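Side-chain contacts in beta-glucoside kinase (Listeria monocytogenes, PDB 4HTL), which phosphorylates cellobiose at the expense of ATP to give cellobiose-6'-phosphate and may also regulate transcription of the cellobiose phosphotransferase operon: residues Asp41-Leu44 against Ala45-Val49; Lys48-Leu51 against Ala52-Thr55; Lys90-Leu93 against Glu94-Gly98. All coordinates share one frame; numbering follows the deposited sequence. Where two conformers were deposited one is given.

Contact 1 (Asp41-Leu44 against Ala45-Val49); sequences DQIL and AEMKV
Q42 and E46 sit one turn apart on the helix, and their polar ends join across the surface. In one of the two conformers of Q42, its NE2 donates to E46 OE2 over a long 3.3 Å, a bond that the other conformer may not keep. It leaves Q42 almost exactly in the plane of its amide but reaches the carboxylate on its anti side and 34° out of plane, the two flat groups being turned 63° against each other. Both chains bend at chi2 to bring these ends together; the E46 side chain also rests on L16 and M18 of strand 15-21. Apolar contacts line the inner face. I43 and the selenomethionine M47 lie side by side and point the same way, with I43 CG2 3.8 Å from M47 CE, while L44 CD2 comes within 4.2 Å of M47 SE. This is the sheet-facing side of helix 40-52 in the actin-like ATPase fold of ROK kinases: I43 and M47 both pack on I11, and M47 also on F9, residues of strand 6-11 that probably belong to the ATP site. L44 turns instead to helix 89-97, where it meets L89 and W92. The backbone keeps its regular i to i+4 bonds, from D41 O to A45 N through L44 O to K48 N.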
ATOM      1  N   ASP A  41       2.657   5.737  32.575  1.00 38.91           N
ATOM      2  CA  ASP A  41       2.768   5.287  33.968  1.00 36.22           C
ATOM      3  C   ASP A  41       1.446   4.829  34.579  1.00 34.02           C
ATOM      4  O   ASP A  41       1.438   3.816  35.285  1.00 34.66           O
ATOM      5  CB  ASP A  41       3.486   6.329  34.816  1.00 38.77           C
ATOM      6  CG  ASP A  41       4.921   6.494  34.390  1.00 46.59           C
ATOM      7  OD1 ASP A  41       5.644   5.471  34.282  1.00 48.73           O
ATOM      8  OD2 ASP A  41       5.314   7.641  34.130  1.00 60.17           O
ATOM      9  N   GLN A  42       0.340   5.533  34.314  1.00 34.10           N
ATOM     10  CA  GLN A  42      -0.960   5.076  34.780  0.70 33.93           C
ATOM     11  C   GLN A  42      -1.281   3.724  34.146  1.00 33.57           C
ATOM     12  O   GLN A  42      -1.768   2.830  34.807  1.00 31.49           O
ATOM     13  CB  GLN A  42      -2.038   6.097  34.428  0.70 37.23           C
ATOM     14  CG  GLN A  42      -3.376   5.836  35.099  0.70 40.81           C
ATOM     15  CD  GLN A  42      -3.284   5.861  36.617  0.70 41.07           C
ATOM     16  OE1 GLN A  42      -2.493   6.608  37.191  0.70 39.75           O
ATOM     17  NE2 GLN A  42      -4.086   5.031  37.268  0.70 41.00           N
ATOM     18  N   ILE A  43      -0.974   3.570  32.851  1.00 33.74           N
ATOM     19  CA  ILE A  43      -1.243   2.299  32.199  1.00 30.85           C
ATOM     20  C   ILE A  43      -0.458   1.168  32.858  1.00 33.97           C
ATOM     21  O   ILE A  43      -1.014   0.076  33.096  1.00 31.00           O
ATOM     22  CB  ILE A  43      -0.955   2.329  30.662  1.00 28.67           C
ATOM     23  CG1 ILE A  43      -1.966   3.245  29.947  1.00 29.86           C
ATOM     24  CG2 ILE A  43      -0.921   0.919  30.077  1.00 31.15           C
ATOM     25  CD1 ILE A  43      -1.520   3.715  28.588  1.00 31.21           C
ATOM     26  N   LEU A  44       0.818   1.415  33.176  1.00 32.52           N
ATOM     27  CA  LEU A  44       1.626   0.384  33.800  1.00 28.30           C
ATOM     28  C   LEU A  44       1.073   0.037  35.179  1.00 30.22           C
ATOM     29  O   LEU A  44       1.093  -1.143  35.607  1.00 30.40           O
ATOM     30  CB  LEU A  44       3.074   0.812  33.878  1.00 29.52           C
ATOM     31  CG  LEU A  44       3.781   0.999  32.526  1.00 30.98           C
ATOM     32  CD1 LEU A  44       5.126   1.647  32.769  1.00 33.25           C
ATOM     33  CD2 LEU A  44       3.925  -0.342  31.824  1.00 32.99           C
ATOM     34  N   ALA A  45       0.563   1.049  35.865  1.00 33.26           N
ATOM     35  CA  ALA A  45      -0.002   0.859  37.218  1.00 32.18           C
ATOM     36  C   ALA A  45      -1.270  -0.013  37.147  1.00 36.65           C
ATOM     37  O   ALA A  45      -1.407  -1.007  37.878  1.00 34.44           O
ATOM     38  CB  ALA A  45      -0.303   2.201  37.823  1.00 33.67           C
ATOM     39  N   GLU A  46      -2.160   0.328  36.215  1.00 35.12           N
ATOM     40  CA  GLU A  46      -3.369  -0.469  35.980  1.00 31.02           C
ATOM     41  C   GLU A  46      -3.023  -1.913  35.612  1.00 32.24           C
ATOM     42  O   GLU A  46      -3.673  -2.862  36.081  1.00 33.32           O
ATOM     43  CB  GLU A  46      -4.233   0.149  34.898  1.00 33.07           C
ATOM     44  CG  GLU A  46      -4.780   1.536  35.145  1.00 33.33           C
ATOM     45  CD  GLU A  46      -5.953   1.599  36.095  1.00 38.08           C
ATOM     46  OE1 GLU A  46      -6.537   0.525  36.443  1.00 40.11           O
ATOM     47  OE2 GLU A  46      -6.298   2.759  36.447  1.00 37.84           O
HETATM   48  N   MSE A  47      -1.989  -2.105  34.798  1.00 30.79           N
HETATM   49  CA  MSE A  47      -1.552  -3.463  34.478  1.00 30.10           C
HETATM   50  C   MSE A  47      -1.122  -4.255  35.706  1.00 33.23           C
HETATM   51  O   MSE A  47      -1.534  -5.422  35.893  1.00 34.41           O
HETATM   52  CB  MSE A  47      -0.401  -3.436  33.467  1.00 31.41           C
HETATM   53  CG  MSE A  47      -0.852  -3.041  32.106  1.00 31.32           C
HETATM   54 SE   MSE A  47       0.607  -2.809  30.873  0.65 35.24          SE
HETATM   55  CE  MSE A  47      -0.404  -2.791  29.267  1.00 38.54           C
ATOM     56  N   LYS A  48      -0.272  -3.635  36.529  1.00 38.23           N
ATOM     57  CA  LYS A  48       0.216  -4.272  37.746  1.00 37.87           C
ATOM     58  C   LYS A  48      -0.933  -4.689  38.652  1.00 33.75           C
ATOM     59  O   LYS A  48      -0.942  -5.808  39.206  1.00 38.93           O
ATOM     60  CB  LYS A  48       1.170  -3.334  38.516  1.00 37.75           C
ATOM     61  CG  LYS A  48       2.595  -3.474  38.086  1.00 45.80           C
ATOM     62  CD  LYS A  48       3.520  -2.625  38.949  1.00 50.01           C
ATOM     63  CE  LYS A  48       3.945  -3.358  40.203  1.00 48.21           C
ATOM     64  NZ  LYS A  48       4.819  -4.531  39.896  1.00 54.84           N
ATOM     65  N   VAL A  49      -1.910  -3.799  38.790  1.00 34.24           N
ATOM     66  CA  VAL A  49      -3.076  -4.057  39.667  1.00 35.84           C
ATOM     67  C   VAL A  49      -3.907  -5.222  39.102  1.00 40.77           C
ATOM     68  O   VAL A  49      -4.261  -6.148  39.841  1.00 41.82           O
ATOM     69  CB  VAL A  49      -3.930  -2.772  39.868  1.00 37.41           C
ATOM     70  CG1 VAL A  49      -5.295  -3.082  40.502  1.00 42.48           C
ATOM     71  CG2 VAL A  49      -3.159  -1.744  40.701  1.00 39.66           C
TER

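Contact 2 (Lys48-Leu51 against Ala52-Thr55); sequences KVFL and AENT
N54 lays its amide nitrogen over the ring of F50 and bonds to the backbone of the same residue. N54 ND2 stands 3.5 Å above the plane of the F50 ring, over its centre, with the ring and amide planes 44° apart, and it donates to F50 O at 2.9 Å. Two torsions make this possible. F50 swings its ring away from its own nitrogen and beside its carbonyl carbon (chi1 -172°), which sets the ring close to that carbonyl. N54 keeps CG on the side of its own backbone N (chi1 -70°), so the amide folds back along the helix instead of following the departing chain. F50 O thus takes the side-chain amide where a continuing helix would have offered the backbone N of N54. Instead N54 N turns to L51 O at 3.0 Å, meeting it from well above the carbonyl plane. The helix ends here: the amides of A52 and E53 still bond to K48 O (A52 N, 3.1 Å) and V49 O (E53 N, 3.2 Å), while N54 has left helical geometry and the chain heads for strand 59-64. Inward, the F50 ring packs on L29, M18 and V20 of the sheet and lies near F9, part of the probable ATP site; N54 touches L29 and V20. On the outer side E53 runs extended past V49, its CG 3.2 Å from V49 O and its OE2 3.8 Å from V49 CG1. The carboxylate of E53 ends in a salt bridge to K31, whose chain also passes V49 and F50.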
ATOM      1  N   LYS A  48      -0.272  -3.635  36.529  1.00 38.23           N
ATOM      2  CA  LYS A  48       0.216  -4.272  37.746  1.00 37.87           C
ATOM      3  C   LYS A  48      -0.933  -4.689  38.652  1.00 33.75           C
ATOM      4  O   LYS A  48      -0.942  -5.808  39.206  1.00 38.93           O
ATOM      5  CB  LYS A  48       1.170  -3.334  38.516  1.00 37.75           C
ATOM      6  CG  LYS A  48       2.595  -3.474  38.086  1.00 45.80           C
ATOM      7  CD  LYS A  48       3.520  -2.625  38.949  1.00 50.01           C
ATOM      8  CE  LYS A  48       3.945  -3.358  40.203  1.00 48.21           C
ATOM      9  NZ  LYS A  48       4.819  -4.531  39.896  1.00 54.84           N
ATOM     10  N   VAL A  49      -1.910  -3.799  38.790  1.00 34.24           N
ATOM     11  CA  VAL A  49      -3.076  -4.057  39.667  1.00 35.84           C
ATOM     12  C   VAL A  49      -3.907  -5.222  39.102  1.00 40.77           C
ATOM     13  O   VAL A  49      -4.261  -6.148  39.841  1.00 41.82           O
ATOM     14  CB  VAL A  49      -3.930  -2.772  39.868  1.00 37.41           C
ATOM     15  CG1 VAL A  49      -5.295  -3.082  40.502  1.00 42.48           C
ATOM     16  CG2 VAL A  49      -3.159  -1.744  40.701  1.00 39.66           C
ATOM     17  N   PHE A  50      -4.156  -5.220  37.793  1.00 38.11           N
ATOM     18  CA  PHE A  50      -4.932  -6.313  37.165  1.00 31.26           C
ATOM     19  C   PHE A  50      -4.241  -7.666  37.320  1.00 39.46           C
ATOM     20  O   PHE A  50      -4.898  -8.660  37.610  1.00 40.11           O
ATOM     21  CB  PHE A  50      -5.169  -6.025  35.683  1.00 34.34           C
ATOM     22  CG  PHE A  50      -6.110  -6.994  34.980  1.00 35.31           C
ATOM     23  CD1 PHE A  50      -7.477  -6.921  35.151  1.00 36.87           C
ATOM     24  CD2 PHE A  50      -5.611  -7.970  34.130  1.00 35.35           C
ATOM     25  CE1 PHE A  50      -8.334  -7.803  34.484  1.00 43.46           C
ATOM     26  CE2 PHE A  50      -6.460  -8.860  33.473  1.00 37.04           C
ATOM     27  CZ  PHE A  50      -7.819  -8.778  33.655  1.00 39.02           C
ATOM     28  N   LEU A  51      -2.913  -7.696  37.158  1.00 38.09           N
ATOM     29  CA  LEU A  51      -2.146  -8.952  37.270  1.00 37.44           C
ATOM     30  C   LEU A  51      -2.166  -9.539  38.693  1.00 41.22           C
ATOM     31  O   LEU A  51      -2.330 -10.749  38.861  1.00 53.44           O
ATOM     32  CB  LEU A  51      -0.711  -8.745  36.774  1.00 41.70           C
ATOM     33  CG  LEU A  51      -0.574  -8.500  35.259  1.00 35.10           C
ATOM     34  CD1 LEU A  51       0.806  -7.942  34.898  1.00 41.24           C
ATOM     35  CD2 LEU A  51      -0.901  -9.783  34.472  1.00 38.77           C
ATOM     36  N   ALA A  52      -1.990  -8.691  39.698  1.00 47.76           N
ATOM     37  CA  ALA A  52      -2.035  -9.130  41.111  1.00 49.86           C
ATOM     38  C   ALA A  52      -3.399  -9.710  41.463  1.00 53.47           C
ATOM     39  O   ALA A  52      -3.495 -10.665  42.243  1.00 61.04           O
ATOM     40  CB  ALA A  52      -1.679  -7.977  42.054  1.00 55.71           C
ATOM     41  N   GLU A  53      -4.443  -9.126  40.872  1.00 51.46           N
ATOM     42  CA  GLU A  53      -5.825  -9.603  41.020  1.00 52.60           C
ATOM     43  C   GLU A  53      -6.115 -10.925  40.319  1.00 51.28           C
ATOM     44  O   GLU A  53      -7.158 -11.493  40.553  1.00 46.15           O
ATOM     45  CB  GLU A  53      -6.817  -8.564  40.460  1.00 49.34           C
ATOM     46  CG  GLU A  53      -6.869  -7.262  41.244  1.00 51.22           C
ATOM     47  CD  GLU A  53      -7.747  -6.202  40.606  1.00 48.49           C
ATOM     48  OE1 GLU A  53      -7.966  -6.246  39.367  1.00 50.76           O
ATOM     49  OE2 GLU A  53      -8.219  -5.319  41.365  1.00 62.81           O
ATOM     50  N   ASN A  54      -5.227 -11.375  39.432  1.00 41.29           N
ATOM     51  CA  ASN A  54      -5.488 -12.515  38.566  1.00 44.29           C
ATOM     52  C   ASN A  54      -4.259 -13.404  38.506  1.00 47.58           C
ATOM     53  O   ASN A  54      -3.591 -13.518  37.475  1.00 44.85           O
ATOM     54  CB  ASN A  54      -5.892 -12.034  37.165  1.00 42.64           C
ATOM     55  CG  ASN A  54      -7.266 -11.399  37.145  1.00 36.18           C
ATOM     56  OD1 ASN A  54      -8.280 -12.103  37.231  1.00 48.32           O
ATOM     57  ND2 ASN A  54      -7.316 -10.066  37.056  1.00 36.97           N
ATOM     58  N   THR A  55      -3.991 -14.068  39.624  1.00 47.23           N
ATOM     59  CA  THR A  55      -2.735 -14.780  39.811  1.00 46.41           C
ATOM     60  C   THR A  55      -2.683 -16.109  39.066  1.00 45.59           C
ATOM     61  O   THR A  55      -1.636 -16.748  39.024  1.00 53.61           O
ATOM     62  CB  THR A  55      -2.439 -15.008  41.310  1.00 48.05           C
ATOM     63  OG1 THR A  55      -3.488 -15.792  41.907  1.00 66.08           O
ATOM     64  CG2 THR A  55      -2.333 -13.673  42.037  1.00 50.81           C
TER

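Contact 3 (Lys90-Leu93 against Glu94-Gly98); sequences KEWL and EAETG
L93 O is gripped by T97 from two positions: T97 OG1 donates to L93 O at 2.5 Å, unusually short and to be taken with caution as an exact length, and T97 N adds a weak bond at 3.0 Å. The hydroxyl gets there because chi1 of T97 (66°) puts OG1 between the backbone N and the carbonyl carbon, turned back toward the preceding turn; the same OG1 also bonds to L99 beyond the helix. E96, the residue before, bends at chi2 and lays its CG over the six-membered ring of W92, one turn back, 3.6 Å from the centroid and only 7° off the ring normal, a clean CH-pi contact. The carboxylate of E96 bridges to K48 of helix 40-52. K90 and E94 meet less strongly: the extended lysine carries K90 CE to 3.2 Å from E94 OE2, but K90 NZ stays 4.4 Å from that oxygen, beyond a salt bridge, and bonds to K71 O. L93 packs on I60 and V62 of strand 59-64 and on V101 of strand 101-105. At the end G98 takes a positive phi (75°), with its N still bonded to E94 O at 2.8 Å, the familiar glycine stop at the C-terminus of an alpha-helix.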
ATOM      1  N   LYS A  90       7.649  -5.464  26.593  1.00 28.29           N
ATOM      2  CA  LYS A  90       7.748  -6.942  26.766  1.00 28.98           C
ATOM      3  C   LYS A  90       8.730  -7.278  27.883  1.00 33.04           C
ATOM      4  O   LYS A  90       8.417  -8.073  28.777  1.00 33.16           O
ATOM      5  CB  LYS A  90       8.164  -7.626  25.463  1.00 30.68           C
ATOM      6  CG  LYS A  90       8.307  -9.153  25.514  1.00 31.85           C
ATOM      7  CD  LYS A  90       8.686  -9.757  24.161  1.00 31.79           C
ATOM      8  CE  LYS A  90       9.190 -11.200  24.345  1.00 36.68           C
ATOM      9  NZ  LYS A  90       9.534 -11.795  23.032  1.00 48.04           N
ATOM     10  N   GLU A  91       9.915  -6.685  27.845  1.00 35.54           N
ATOM     11  CA  GLU A  91      10.931  -6.995  28.855  1.00 34.32           C
ATOM     12  C   GLU A  91      10.538  -6.495  30.238  1.00 35.13           C
ATOM     13  O   GLU A  91      10.868  -7.128  31.231  1.00 38.15           O
ATOM     14  CB  GLU A  91      12.277  -6.430  28.465  1.00 38.32           C
ATOM     15  CG  GLU A  91      12.932  -7.195  27.339  1.00 40.14           C
ATOM     16  CD  GLU A  91      14.232  -6.563  26.884  1.00 51.92           C
ATOM     17  OE1 GLU A  91      14.866  -7.160  25.997  1.00 48.60           O
ATOM     18  OE2 GLU A  91      14.616  -5.479  27.392  1.00 49.68           O
ATOM     19  N   TRP A  92       9.844  -5.358  30.296  1.00 38.25           N
ATOM     20  CA  TRP A  92       9.340  -4.828  31.558  1.00 38.59           C
ATOM     21  C   TRP A  92       8.381  -5.793  32.194  1.00 35.19           C
ATOM     22  O   TRP A  92       8.527  -6.133  33.370  1.00 41.34           O
ATOM     23  CB  TRP A  92       8.668  -3.469  31.342  1.00 39.45           C
ATOM     24  CG  TRP A  92       8.267  -2.785  32.625  1.00 42.08           C
ATOM     25  CD1 TRP A  92       9.057  -1.986  33.440  1.00 49.59           C
ATOM     26  CD2 TRP A  92       6.946  -2.810  33.280  1.00 41.66           C
ATOM     27  NE1 TRP A  92       8.339  -1.530  34.532  1.00 48.73           N
ATOM     28  CE2 TRP A  92       7.065  -1.984  34.488  1.00 46.45           C
ATOM     29  CE3 TRP A  92       5.725  -3.393  32.984  1.00 42.53           C
ATOM     30  CZ2 TRP A  92       5.989  -1.783  35.357  1.00 47.95           C
ATOM     31  CZ3 TRP A  92       4.651  -3.184  33.862  1.00 53.36           C
ATOM     32  CH2 TRP A  92       4.783  -2.398  35.024  1.00 44.62           C
ATOM     33  N   LEU A  93       7.405  -6.258  31.412  1.00 35.68           N
ATOM     34  CA  LEU A  93       6.378  -7.171  31.907  1.00 37.79           C
ATOM     35  C   LEU A  93       6.969  -8.544  32.278  1.00 35.66           C
ATOM     36  O   LEU A  93       6.537  -9.160  33.259  1.00 46.67           O
ATOM     37  CB  LEU A  93       5.236  -7.307  30.882  1.00 37.75           C
ATOM     38  CG  LEU A  93       4.233  -6.141  30.764  1.00 37.02           C
ATOM     39  CD1 LEU A  93       3.368  -6.242  29.493  1.00 31.87           C
ATOM     40  CD2 LEU A  93       3.365  -6.092  32.011  1.00 41.57           C
ATOM     41  N   GLU A  94       7.953  -9.010  31.506  1.00 33.44           N
ATOM     42  CA  GLU A  94       8.651 -10.263  31.814  1.00 38.18           C
ATOM     43  C   GLU A  94       9.383 -10.158  33.153  1.00 36.34           C
ATOM     44  O   GLU A  94       9.340 -11.091  33.965  1.00 40.53           O
ATOM     45  CB  GLU A  94       9.659 -10.623  30.720  1.00 39.95           C
ATOM     46  CG  GLU A  94       9.042 -11.111  29.430  1.00 42.08           C
ATOM     47  CD  GLU A  94      10.048 -11.223  28.307  1.00 43.97           C
ATOM     48  OE1 GLU A  94      11.081 -10.514  28.334  1.00 50.02           O
ATOM     49  OE2 GLU A  94       9.777 -12.011  27.381  1.00 57.71           O
ATOM     50  N   ALA A  95      10.044  -9.022  33.379  1.00 40.28           N
ATOM     51  CA  ALA A  95      10.800  -8.798  34.608  1.00 43.22           C
ATOM     52  C   ALA A  95       9.839  -8.671  35.796  1.00 43.54           C
ATOM     53  O   ALA A  95      10.116  -9.163  36.872  1.00 51.76           O
ATOM     54  CB  ALA A  95      11.675  -7.548  34.498  1.00 46.76           C
ATOM     55  N   GLU A  96       8.720  -7.983  35.594  1.00 45.67           N
ATOM     56  CA  GLU A  96       7.744  -7.788  36.653  1.00 48.37           C
ATOM     57  C   GLU A  96       7.021  -9.066  37.073  1.00 55.22           C
ATOM     58  O   GLU A  96       6.615  -9.162  38.223  1.00 57.38           O
ATOM     59  CB  GLU A  96       6.702  -6.747  36.238  1.00 55.69           C
ATOM     60  CG  GLU A  96       7.234  -5.327  36.158  1.00 59.31           C
ATOM     61  CD  GLU A  96       7.588  -4.748  37.507  1.00 62.51           C
ATOM     62  OE1 GLU A  96       6.810  -4.939  38.471  1.00 75.61           O
ATOM     63  OE2 GLU A  96       8.652  -4.097  37.597  1.00 69.50           O
ATOM     64  N   THR A  97       6.872 -10.028  36.155  1.00 47.27           N
ATOM     65  CA  THR A  97       5.985 -11.177  36.342  1.00 45.87           C
ATOM     66  C   THR A  97       6.589 -12.585  36.169  1.00 49.26           C
ATOM     67  O   THR A  97       6.056 -13.547  36.706  1.00 54.48           O
ATOM     68  CB  THR A  97       4.808 -11.080  35.341  1.00 43.04           C
ATOM     69  OG1 THR A  97       5.292 -11.230  33.991  1.00 46.42           O
ATOM     70  CG2 THR A  97       4.102  -9.734  35.482  1.00 49.67           C
ATOM     71  N   GLY A  98       7.638 -12.734  35.368  1.00 45.40           N
ATOM     72  CA  GLY A  98       8.194 -14.062  35.080  1.00 48.93           C
ATOM     73  C   GLY A  98       7.362 -14.901  34.122  1.00 54.50           C
ATOM     74  O   GLY A  98       7.676 -16.083  33.884  1.00 53.21           O
TER

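Contacts 1 and 2 follow each other along helix 40-52, their centres about 10 Å apart, and share K48 and V49; contact 3, on helix 89-97, comes later in the chain, its centre about 13 Å from each of theirs. Both helices pack on the five-stranded mixed sheet that includes strand 6-11, helix 40-52 linking strands 27-34 and 59-64, and helix 89-97 leading into strand 101-105. They also touch each other: K48 bridges to E96 and runs past W92, L44 packs on W92, and L51 meets L93 and T97. Together they form a helical layer behind the strand that, by similarity, holds part of the ATP site.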